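Side-chain contacts in Rho guanyl nucleotide exchange factor (Rom2), putative (Aspergillus fumigatus Af293, PDB 5O51), which probably acts, as a whole protein, as a guanine-nucleotide exchange factor for Rho-type GTPases, the present piece being its CNH domain, a seven-bladed beta-propeller: residues Lys8-Ser13 with Tyr319-Glu324; Arg308-Ser313 with Asp328-Leu333; Asn14-Ala19 with Tyr36-Gly41; Asn23-Val28 with Arg32-Gly37. All blocks are in the same frame, centred on the assembly; numbering follows the deposited sequence.

Overall arrangement
All four contacts lie where the first and last blades of the propeller meet. Contact 1 and contact 2 belong to one sheet, made of strands 8-12, 327-333, 317-323 and 307-312, and their centres are about 8 Å apart. The N-terminal strand joins the three C-terminal strands there, so the ring is closed as by a Velcro strap. Contact 3 takes the loop after that strand across to the next sheet. Contact 4 is the hairpin that opens that sheet; it shares Tyr36 and Gly37 with contact 3, centre to centre about 12 Å. Contacts 2 and 4, about 10 Å between centres, touch through Leu310 and Leu25.

Contact 1. Residues Lys8-Ser13 with Tyr319-Glu324; sequences KTVLCS and YAYEDE
Lys8 reaches two tyrosines, Tyr319 and Tyr321, and its ammonium end supplies the polar part of the contact. Lys8 NZ gives a hydrogen bond to Tyr321 OH, 3.1 Å long. The two side chains arrive from opposite directions. The nitrogen lies obliquely to the Tyr321 ring. A water adds a second link. It is 3.2 Å from Tyr319 OH, in the plane of that ring, and accepts a weak bond from Lys8 NZ. The same water sits above one face of the Tyr321 ring, toward its rim.

The rest is van der Waals contact, made by the lysine methylenes and Val10 against the two hydroxyls. Lys8 CG is anti to the backbone N (chi1 -179°), and the chain beyond stays extended. It thus runs past the end of Tyr319 at about a right angle, with Lys8 CE 3.5 Å from Tyr319 OH. Val10 adds a lighter touch, its CG2 4.1 Å from Tyr321 OH.

The backbones do not pair here. The axes of strands 8-12 and 319-323 are 9.4 Å apart at closest, and their directions differ by 80°. Strand 327-333 lies between them. Tyr319 packs on its Ala331 and Leu333, and Tyr321 on Val329. Leu11 and Cys12 both face Val330 in a classic beta bulge. The tyrosines and Lys8 bridge across strand 327-333, within a four-stranded antiparallel blade of the CNH beta-propeller.

Contact 2. Residues Arg308-Ser313 with Asp328-Leu333; sequences RMLHSS and DVVASL
The guanidinium of Arg308 and the carboxylate of Asp328 meet edge to edge, their planes only 23° apart. Asp328 CG lies in the guanidinium plane, so the acid sits at the edge of the arginine. The salt bridge is an end-on, two-nitrogen grip. Arg308 NH1 bonds to Asp328 OD2 at 3.0 Å, on the syn lone pair, with an N-H...O angle of 166°. Arg308 NH2 bonds to Asp328 OD1 at 2.9 Å. This second oxygen is met on its syn side, but 24° out of the carboxylate plane. The arginine chain bends at chi2 and chi3 to bring both nitrogens round.

Strands 307-312 and 327-333 are not neighbours. Strand 317-323 runs between them in this antiparallel blade of the beta-propeller, so the ion pair spans strand 317-323, and Arg308 also packs on its Ala320. Further partners hold both groups in place. Arg21 makes a salt bridge to Asp328 OD1. Val22 gives its N to Asp328 OD2 and takes a bond from Arg308 NH1 on its O. The buried acid is thus tied to two arginines, which would probably keep it ionised.

The apolar part of the contact is small. Leu310 CD1 meets Val330 CG1 at 4.3 Å, methyl to methyl. Leu310 and Val330 both also pack on Val22 of strand 22-28, in the next sheet.

Contact 3. Residues Asn14-Ala19 with Tyr36-Gly41; sequences NFFTSA and YGTDSG
The ring of Phe16 comes down edge-first on the ring of Tyr36, but well tilted from a right angle. The planes stand at 50° and the centroids are 4.9 Å apart. The edge-to-face pair is therefore a slanted version of the T-shape. Phe16 CE2 sits over the centre of the tyrosine face, and Phe16 CZ lies 3.6 Å from Tyr36 CG. Phe16 CE1 meets the methyl Thr38 CG2 at 3.9 Å, with the two side chains crossing at about a right angle. The phenylalanine thus rests on Tyr36 and Thr38, two residues apart on strand 33-38. A further layer is added by Phe15. Its CD2 lies over the centre of one face of the Phe16 ring, and Phe16 CE1 lies in turn at the edge of the Phe15 ring.

Residues 14-19 belong to the loop that carries the chain from strand 8-12, in the closing blade of the propeller, to strand 22-28, which begins the next sheet. The contact joins that loop to the second strand of the new sheet. Phe16 also packs on Val22 and Asp328, and Tyr36 on Val330. The far end of the tyrosine is polar but bonded, its OH to Ser45 OG.

Thr38 splits its two branches between different tasks. Its methyl lies beside the backbone N and faces Phe16. Its OG1, between the backbone N and the carbonyl carbon (chi1 75°), accepts from Ser40 N at 3.1 Å in an ST turn. Thr17 OG1 accepts from Ala19 N at 3.0 Å in another.

Contact 4. Residues Asn23-Val28 with Arg32-Gly37; sequences NCLVPV and RKLVYG
Gly37 O is gripped by two successive backbone nitrogens. Asn23 N donates to it at 2.9 Å, nearly along the C=O axis. Cys24 N adds a weak bond of 3.3 Å. Asn23 and Cys24 therefore both face Gly37, a classic beta bulge. Gly37 N returns a bond to Cys24 O at 3.0 Å, nearly straight but from above the carbonyl plane. At the turn end Arg32 and Lys33 both face Val28, a second classic bulge. Between the two bulges the pairing is regular. Val26 and Val35 exchange two bonds. Val28 N reaches Lys33 O at 2.8 Å, and Lys33 N returns to Val28 O. Pro27 has no N-H to give, but it stands in a non-hydrogen-bonded pair, where none is needed.

The side chains divide between two faces. On one, Leu25 CD1 touches Tyr36 CE1 at 3.5 Å. With chi1 at 171°, CG trans to N, the leucine lies alongside the tyrosine, pointing the same way. Pro27 CB meets Leu34 CD2 at 4.1 Å. Leu25 and Leu34 also pack on Leu318 of the closing blade.

On the other face, Val28 CG1 meets Val35 CG2 at 4.0 Å. Cys24 SG lies 3.8 Å from Gly37 CA, where there is no side chain to meet. Cys24 and Val35 also touch Ile68 of the following sheet.

At the first bulge, the Asn23 amide ND2 bonds to Val65 O of the following sheet and to Asp39 OD1. This is an antiparallel beta hairpin, the first two strands of a propeller blade packed between its neighbours.

Contact 1. Residues Lys8-Ser13 with Tyr319-Glu324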
# COMPACT_ATOMS: atom_id res chain seq x y z
N LYS A 8 -15.79 -8.93 10.83
CA LYS A 8 -14.69 -9.68 10.25
C LYS A 8 -15.28 -10.91 9.57
O LYS A 8 -16.01 -11.67 10.20
CB LYS A 8 -13.76 -10.15 11.37
CG LYS A 8 -12.52 -10.93 10.89
CD LYS A 8 -11.93 -11.71 12.08
CE LYS A 8 -11.02 -12.85 11.61
NZ LYS A 8 -10.10 -13.22 12.70
N THR A 9 -14.93 -11.13 8.30
CA THR A 9 -15.22 -12.44 7.65
C THR A 9 -13.94 -13.14 7.12
O THR A 9 -13.14 -12.50 6.42
CB THR A 9 -16.24 -12.25 6.49
OG1 THR A 9 -17.39 -11.56 6.98
CG2 THR A 9 -16.71 -13.58 5.94
N VAL A 10 -13.77 -14.42 7.45
CA VAL A 10 -12.73 -15.25 6.83
C VAL A 10 -13.04 -15.57 5.36
O VAL A 10 -14.03 -16.24 5.10
CB VAL A 10 -12.54 -16.56 7.60
CG1 VAL A 10 -11.51 -17.44 6.87
CG2 VAL A 10 -12.11 -16.25 9.01
N LEU A 11 -12.22 -15.09 4.42
CA LEU A 11 -12.37 -15.42 3.00
C LEU A 11 -11.70 -16.74 2.58
O LEU A 11 -12.29 -17.48 1.82
CB LEU A 11 -11.88 -14.30 2.08
CG LEU A 11 -12.42 -12.89 2.40
CD1 LEU A 11 -11.95 -11.92 1.36
CD2 LEU A 11 -13.95 -12.88 2.47
N CYS A 12 -10.46 -17.00 3.01
CA CYS A 12 -9.68 -18.22 2.54
C CYS A 12 -8.72 -18.60 3.64
O CYS A 12 -7.73 -17.90 3.87
CB CYS A 12 -8.91 -17.98 1.22
SG CYS A 12 -8.26 -19.57 0.54
N SER A 13 -9.05 -19.68 4.36
CA SER A 13 -8.24 -20.23 5.41
C SER A 13 -7.63 -21.62 5.02
O SER A 13 -6.93 -22.25 5.86
CB SER A 13 -9.09 -20.43 6.66
OG SER A 13 -10.00 -21.49 6.48
N TYR A 319 -6.88 -8.33 4.75
CA TYR A 319 -5.64 -8.54 5.49
C TYR A 319 -5.39 -10.02 5.68
O TYR A 319 -6.28 -10.80 5.45
CB TYR A 319 -5.64 -7.76 6.83
CG TYR A 319 -6.51 -8.35 7.92
CD1 TYR A 319 -7.88 -8.23 7.88
CD2 TYR A 319 -5.95 -9.09 8.97
CE1 TYR A 319 -8.69 -8.82 8.86
CE2 TYR A 319 -6.74 -9.66 9.97
CZ TYR A 319 -8.13 -9.49 9.91
OH TYR A 319 -8.98 -10.04 10.90
N ALA A 320 -4.13 -10.40 5.96
CA ALA A 320 -3.73 -11.77 6.28
C ALA A 320 -3.10 -11.93 7.65
O ALA A 320 -2.47 -11.00 8.15
CB ALA A 320 -2.76 -12.30 5.19
N TYR A 321 -3.22 -13.12 8.21
CA TYR A 321 -2.59 -13.47 9.49
C TYR A 321 -2.29 -14.98 9.55
O TYR A 321 -2.96 -15.78 8.87
CB TYR A 321 -3.47 -12.99 10.67
CG TYR A 321 -4.83 -13.67 10.78
CD1 TYR A 321 -5.92 -13.12 10.18
CD2 TYR A 321 -5.02 -14.83 11.52
CE1 TYR A 321 -7.16 -13.69 10.26
CE2 TYR A 321 -6.28 -15.44 11.59
CZ TYR A 321 -7.33 -14.85 10.93
OH TYR A 321 -8.62 -15.33 10.94
N GLU A 322 -1.28 -15.36 10.35
CA GLU A 322 -0.94 -16.79 10.60
C GLU A 322 -1.83 -17.33 11.70
O GLU A 322 -2.02 -16.69 12.72
CB GLU A 322 0.46 -16.99 11.17
CG GLU A 322 1.58 -16.59 10.28
CD GLU A 322 2.98 -16.83 10.85
OE1 GLU A 322 3.12 -17.40 11.99
OE2 GLU A 322 3.94 -16.42 10.12
N ASP A 323 -2.28 -18.55 11.55
CA ASP A 323 -3.04 -19.23 12.58
C ASP A 323 -2.39 -20.61 12.81
O ASP A 323 -1.53 -21.01 12.03
CB ASP A 323 -4.47 -19.36 12.08
CG ASP A 323 -5.48 -19.27 13.18
OD1 ASP A 323 -5.09 -19.41 14.38
OD2 ASP A 323 -6.65 -19.08 12.82
N GLU A 324 -2.77 -21.34 13.85
CA GLU A 324 -2.03 -22.61 14.08
C GLU A 324 -2.53 -23.77 13.17
O GLU A 324 -3.56 -23.65 12.51
CB GLU A 324 -2.15 -23.00 15.54
CG GLU A 324 -3.44 -23.77 15.82
CD GLU A 324 -3.70 -24.00 17.31
OE1 GLU A 324 -3.49 -23.03 18.09
OE2 GLU A 324 -4.13 -25.15 17.67
O HOH W 1 -7.58 -11.09 13.54

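Contact 2. Residues Arg308-Ser313 with Asp328-Leu333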
# COMPACT_ATOMS: atom_id res chain seq x y z
N ARG A 308 -0.56 -8.74 8.11
CA ARG A 308 -0.14 -7.91 6.94
C ARG A 308 -1.43 -7.26 6.39
O ARG A 308 -2.35 -7.99 5.96
CB ARG A 308 0.39 -8.83 5.82
CG ARG A 308 1.73 -9.46 6.10
CD ARG A 308 1.81 -10.91 5.57
NE ARG A 308 1.24 -11.85 6.52
CZ ARG A 308 0.76 -13.06 6.28
NH1 ARG A 308 0.70 -13.59 5.06
NH2 ARG A 308 0.30 -13.75 7.29
N MET A 309 -1.50 -5.93 6.33
CA MET A 309 -2.61 -5.31 5.62
C MET A 309 -2.45 -5.52 4.11
O MET A 309 -1.43 -5.16 3.54
CB MET A 309 -2.71 -3.82 5.95
CG MET A 309 -4.03 -3.20 5.46
SD MET A 309 -4.12 -1.41 5.60
CE MET A 309 -3.62 -1.04 3.89
N LEU A 310 -3.45 -6.08 3.43
CA LEU A 310 -3.30 -6.35 1.98
C LEU A 310 -3.83 -5.27 1.04
O LEU A 310 -3.18 -4.95 0.08
CB LEU A 310 -3.91 -7.70 1.59
CG LEU A 310 -3.30 -8.91 2.33
CD1 LEU A 310 -4.17 -10.11 2.11
CD2 LEU A 310 -1.84 -9.13 1.92
N HIS A 311 -5.01 -4.72 1.32
CA HIS A 311 -5.66 -3.77 0.42
C HIS A 311 -6.84 -3.12 1.18
O HIS A 311 -7.63 -3.77 1.88
CB HIS A 311 -6.23 -4.50 -0.84
CG HIS A 311 -6.64 -3.57 -1.94
ND1 HIS A 311 -7.94 -3.14 -2.11
CD2 HIS A 311 -5.91 -2.94 -2.89
CE1 HIS A 311 -7.97 -2.29 -3.13
NE2 HIS A 311 -6.74 -2.14 -3.58
N SER A 312 -6.97 -1.83 0.97
CA SER A 312 -8.03 -1.05 1.53
C SER A 312 -8.83 -0.39 0.39
O SER A 312 -8.29 0.37 -0.37
CB SER A 312 -7.39 0.08 2.38
OG SER A 312 -8.39 0.98 2.72
N SER A 313 -10.12 -0.65 0.32
CA SER A 313 -11.00 0.05 -0.69
C SER A 313 -12.28 0.56 -0.00
O SER A 313 -12.54 0.21 1.16
CB SER A 313 -11.40 -0.92 -1.81
OG SER A 313 -12.32 -1.95 -1.38
N ASP A 328 -2.24 -19.97 6.70
CA ASP A 328 -2.16 -18.55 6.44
C ASP A 328 -3.62 -18.20 6.14
O ASP A 328 -4.26 -18.90 5.38
CB ASP A 328 -1.33 -18.21 5.22
CG ASP A 328 -0.64 -16.85 5.31
OD1 ASP A 328 -0.11 -16.49 6.38
OD2 ASP A 328 -0.56 -16.15 4.27
N VAL A 329 -4.13 -17.11 6.68
CA VAL A 329 -5.56 -16.84 6.53
C VAL A 329 -5.75 -15.44 5.88
O VAL A 329 -5.12 -14.45 6.29
CB VAL A 329 -6.28 -16.92 7.89
CG1 VAL A 329 -7.78 -16.62 7.75
CG2 VAL A 329 -6.05 -18.27 8.57
N VAL A 330 -6.62 -15.37 4.90
CA VAL A 330 -7.09 -14.12 4.33
C VAL A 330 -8.49 -13.75 4.85
O VAL A 330 -9.39 -14.61 4.95
CB VAL A 330 -7.10 -14.13 2.81
CG1 VAL A 330 -7.51 -12.76 2.30
CG2 VAL A 330 -5.68 -14.42 2.30
N ALA A 331 -8.63 -12.49 5.28
CA ALA A 331 -9.90 -12.02 5.92
C ALA A 331 -10.26 -10.63 5.49
O ALA A 331 -9.46 -9.91 4.89
CB ALA A 331 -9.77 -12.10 7.42
N SER A 332 -11.50 -10.26 5.76
CA SER A 332 -12.08 -8.99 5.37
C SER A 332 -12.65 -8.26 6.57
O SER A 332 -13.29 -8.88 7.43
CB SER A 332 -13.29 -9.23 4.47
OG SER A 332 -13.81 -7.97 4.04
N LEU A 333 -12.40 -6.97 6.67
CA LEU A 333 -13.09 -6.14 7.70
C LEU A 333 -13.98 -5.18 6.99
O LEU A 333 -13.49 -4.47 6.08
CB LEU A 333 -12.11 -5.30 8.49
CG LEU A 333 -11.21 -6.04 9.44
CD1 LEU A 333 -10.39 -5.03 10.23
CD2 LEU A 333 -11.92 -6.97 10.38

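Contact 3. Residues Asn14-Ala19 with Tyr36-Gly41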
# COMPACT_ATOMS: atom_id res chain seq x y z
N ASN A 14 -7.97 -22.12 3.83
CA ASN A 14 -7.63 -23.53 3.47
C ASN A 14 -6.44 -23.73 2.56
O ASN A 14 -5.79 -24.75 2.67
CB ASN A 14 -8.82 -24.23 2.84
CG ASN A 14 -9.91 -24.52 3.85
OD1 ASN A 14 -11.05 -24.09 3.68
ND2 ASN A 14 -9.58 -25.27 4.91
N PHE A 15 -6.16 -22.75 1.69
CA PHE A 15 -5.33 -22.97 0.54
C PHE A 15 -3.87 -22.54 0.77
O PHE A 15 -2.97 -23.23 0.32
CB PHE A 15 -5.95 -22.26 -0.65
CG PHE A 15 -5.22 -22.49 -1.98
CD1 PHE A 15 -5.41 -23.65 -2.72
CD2 PHE A 15 -4.37 -21.52 -2.51
CE1 PHE A 15 -4.76 -23.83 -3.95
CE2 PHE A 15 -3.72 -21.73 -3.72
CZ PHE A 15 -3.93 -22.87 -4.44
N PHE A 16 -3.64 -21.40 1.42
CA PHE A 16 -2.27 -20.84 1.60
C PHE A 16 -1.81 -21.32 2.98
O PHE A 16 -2.63 -21.43 3.92
CB PHE A 16 -2.28 -19.30 1.49
CG PHE A 16 -2.65 -18.79 0.13
CD1 PHE A 16 -1.73 -18.84 -0.92
CD2 PHE A 16 -3.94 -18.26 -0.12
CE1 PHE A 16 -2.11 -18.41 -2.21
CE2 PHE A 16 -4.30 -17.83 -1.36
CZ PHE A 16 -3.40 -17.87 -2.42
N THR A 17 -0.52 -21.62 3.09
CA THR A 17 0.04 -22.31 4.26
C THR A 17 1.37 -21.74 4.55
O THR A 17 1.91 -20.89 3.79
CB THR A 17 0.14 -23.89 4.14
OG1 THR A 17 1.21 -24.31 3.30
CG2 THR A 17 -1.15 -24.55 3.64
N SER A 18 1.95 -22.24 5.65
CA SER A 18 3.34 -21.99 5.99
C SER A 18 4.31 -22.32 4.81
O SER A 18 5.38 -21.75 4.73
CB SER A 18 3.75 -22.77 7.28
OG SER A 18 3.51 -24.19 7.15
N ALA A 19 3.95 -23.21 3.89
CA ALA A 19 4.83 -23.39 2.70
C ALA A 19 5.02 -22.09 1.88
O ALA A 19 6.10 -21.84 1.34
CB ALA A 19 4.35 -24.55 1.79
N TYR A 36 -3.60 -12.84 -5.99
CA TYR A 36 -2.64 -13.08 -4.87
C TYR A 36 -1.23 -13.24 -5.38
O TYR A 36 -0.99 -14.01 -6.34
CB TYR A 36 -2.93 -14.41 -4.13
CG TYR A 36 -4.35 -14.60 -3.58
CD1 TYR A 36 -4.72 -14.12 -2.34
CD2 TYR A 36 -5.33 -15.17 -4.34
CE1 TYR A 36 -6.01 -14.36 -1.83
CE2 TYR A 36 -6.63 -15.36 -3.89
CZ TYR A 36 -6.98 -14.96 -2.64
OH TYR A 36 -8.30 -15.16 -2.25
N GLY A 37 -0.27 -12.57 -4.72
CA GLY A 37 1.18 -12.76 -5.01
C GLY A 37 1.86 -13.48 -3.83
O GLY A 37 1.64 -13.15 -2.64
N THR A 38 2.59 -14.53 -4.15
CA THR A 38 3.40 -15.30 -3.16
C THR A 38 4.86 -15.47 -3.61
O THR A 38 5.28 -15.02 -4.70
CB THR A 38 2.81 -16.67 -3.05
OG1 THR A 38 3.20 -17.42 -4.25
CG2 THR A 38 1.25 -16.61 -2.95
N ASP A 39 5.63 -16.15 -2.77
CA ASP A 39 7.04 -16.53 -3.09
C ASP A 39 7.20 -17.45 -4.32
O ASP A 39 8.17 -17.32 -5.00
CB ASP A 39 7.74 -17.07 -1.82
CG ASP A 39 8.20 -15.98 -0.93
OD1 ASP A 39 8.17 -14.79 -1.36
OD2 ASP A 39 8.58 -16.27 0.22
N SER A 40 6.17 -18.15 -4.75
CA SER A 40 6.25 -19.09 -5.85
C SER A 40 5.47 -18.75 -7.12
O SER A 40 5.76 -19.32 -8.19
CB SER A 40 5.58 -20.38 -5.42
OG SER A 40 4.23 -20.26 -5.89
N GLY A 41 4.43 -17.95 -7.01
CA GLY A 41 3.49 -17.73 -8.12
C GLY A 41 2.38 -16.70 -7.80
O GLY A 41 2.31 -16.20 -6.71

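Contact 4. Residues Asn23-Val28 with Arg32-Gly37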
# COMPACT_ATOMS: atom_id res chain seq x y z
N ASN A 23 1.90 -12.78 0.19
CA ASN A 23 2.69 -11.60 0.41
C ASN A 23 1.88 -10.30 0.11
O ASN A 23 2.14 -9.24 0.71
CB ASN A 23 3.93 -11.55 -0.49
CG ASN A 23 4.97 -12.68 -0.22
OD1 ASN A 23 5.08 -13.19 0.84
ND2 ASN A 23 5.73 -13.05 -1.25
N CYS A 24 1.03 -10.35 -0.93
CA CYS A 24 0.29 -9.18 -1.46
C CYS A 24 -0.95 -9.60 -2.20
O CYS A 24 -1.15 -10.80 -2.46
CB CYS A 24 1.18 -8.34 -2.37
SG CYS A 24 1.97 -9.24 -3.73
N LEU A 25 -1.81 -8.63 -2.51
CA LEU A 25 -3.10 -8.94 -3.13
C LEU A 25 -3.64 -7.66 -3.77
O LEU A 25 -3.43 -6.56 -3.23
CB LEU A 25 -4.04 -9.55 -2.06
CG LEU A 25 -5.54 -9.80 -2.33
CD1 LEU A 25 -6.12 -10.85 -1.41
CD2 LEU A 25 -6.39 -8.55 -2.14
N VAL A 26 -4.34 -7.80 -4.89
CA VAL A 26 -5.16 -6.71 -5.43
C VAL A 26 -6.47 -7.27 -5.98
O VAL A 26 -6.47 -8.35 -6.60
CB VAL A 26 -4.42 -5.91 -6.51
CG1 VAL A 26 -4.08 -6.80 -7.72
CG2 VAL A 26 -5.23 -4.69 -6.98
N PRO A 27 -7.61 -6.58 -5.74
CA PRO A 27 -8.89 -6.98 -6.31
C PRO A 27 -8.98 -6.49 -7.76
O PRO A 27 -8.37 -5.52 -8.06
CB PRO A 27 -9.95 -6.29 -5.40
CG PRO A 27 -9.22 -5.17 -4.76
CD PRO A 27 -7.81 -5.70 -4.57
N VAL A 28 -9.64 -7.22 -8.64
CA VAL A 28 -9.83 -6.77 -10.04
C VAL A 28 -11.29 -7.04 -10.39
O VAL A 28 -12.02 -7.63 -9.58
CB VAL A 28 -8.90 -7.51 -11.07
CG1 VAL A 28 -7.45 -7.37 -10.64
CG2 VAL A 28 -9.25 -8.97 -11.17
N ARG A 32 -14.80 -8.28 -7.95
CA ARG A 32 -15.36 -9.65 -8.03
C ARG A 32 -14.31 -10.78 -8.06
O ARG A 32 -14.64 -11.95 -7.75
CB ARG A 32 -16.29 -9.71 -9.21
CG ARG A 32 -17.53 -8.83 -8.95
CD ARG A 32 -18.48 -8.85 -10.13
NE ARG A 32 -17.88 -8.39 -11.38
CZ ARG A 32 -17.72 -7.11 -11.77
NH1 ARG A 32 -18.05 -6.07 -10.97
NH2 ARG A 32 -17.17 -6.86 -12.97
N LYS A 33 -13.07 -10.44 -8.36
CA LYS A 33 -11.97 -11.42 -8.21
C LYS A 33 -10.76 -10.85 -7.43
O LYS A 33 -10.46 -9.63 -7.45
CB LYS A 33 -11.51 -11.91 -9.60
CG LYS A 33 -12.60 -12.60 -10.49
CD LYS A 33 -11.94 -12.89 -11.84
CE LYS A 33 -12.77 -13.72 -12.82
NZ LYS A 33 -14.13 -13.17 -12.94
N LEU A 34 -10.02 -11.78 -6.81
CA LEU A 34 -8.82 -11.44 -6.03
C LEU A 34 -7.59 -12.05 -6.67
O LEU A 34 -7.56 -13.26 -6.93
CB LEU A 34 -8.95 -12.04 -4.64
CG LEU A 34 -10.13 -11.55 -3.84
CD1 LEU A 34 -10.20 -12.30 -2.51
CD2 LEU A 34 -10.10 -10.04 -3.64
N VAL A 35 -6.55 -11.24 -6.86
CA VAL A 35 -5.30 -11.72 -7.38
C VAL A 35 -4.21 -11.68 -6.26
O VAL A 35 -3.91 -10.60 -5.68
CB VAL A 35 -4.88 -10.86 -8.59
CG1 VAL A 35 -3.52 -11.28 -9.14
CG2 VAL A 35 -5.97 -10.91 -9.69
N TYR A 36 -3.60 -12.84 -5.99
CA TYR A 36 -2.64 -13.08 -4.87
C TYR A 36 -1.23 -13.24 -5.38
O TYR A 36 -0.99 -14.01 -6.34
CB TYR A 36 -2.93 -14.41 -4.13
CG TYR A 36 -4.35 -14.60 -3.58
CD1 TYR A 36 -4.72 -14.12 -2.34
CD2 TYR A 36 -5.33 -15.17 -4.34
CE1 TYR A 36 -6.01 -14.36 -1.83
CE2 TYR A 36 -6.63 -15.36 -3.89
CZ TYR A 36 -6.98 -14.96 -2.64
OH TYR A 36 -8.30 -15.16 -2.25
N GLY A 37 -0.27 -12.57 -4.72
CA GLY A 37 1.18 -12.76 -5.01
C GLY A 37 1.86 -13.48 -3.83
O GLY A 37 1.64 -13.15 -2.64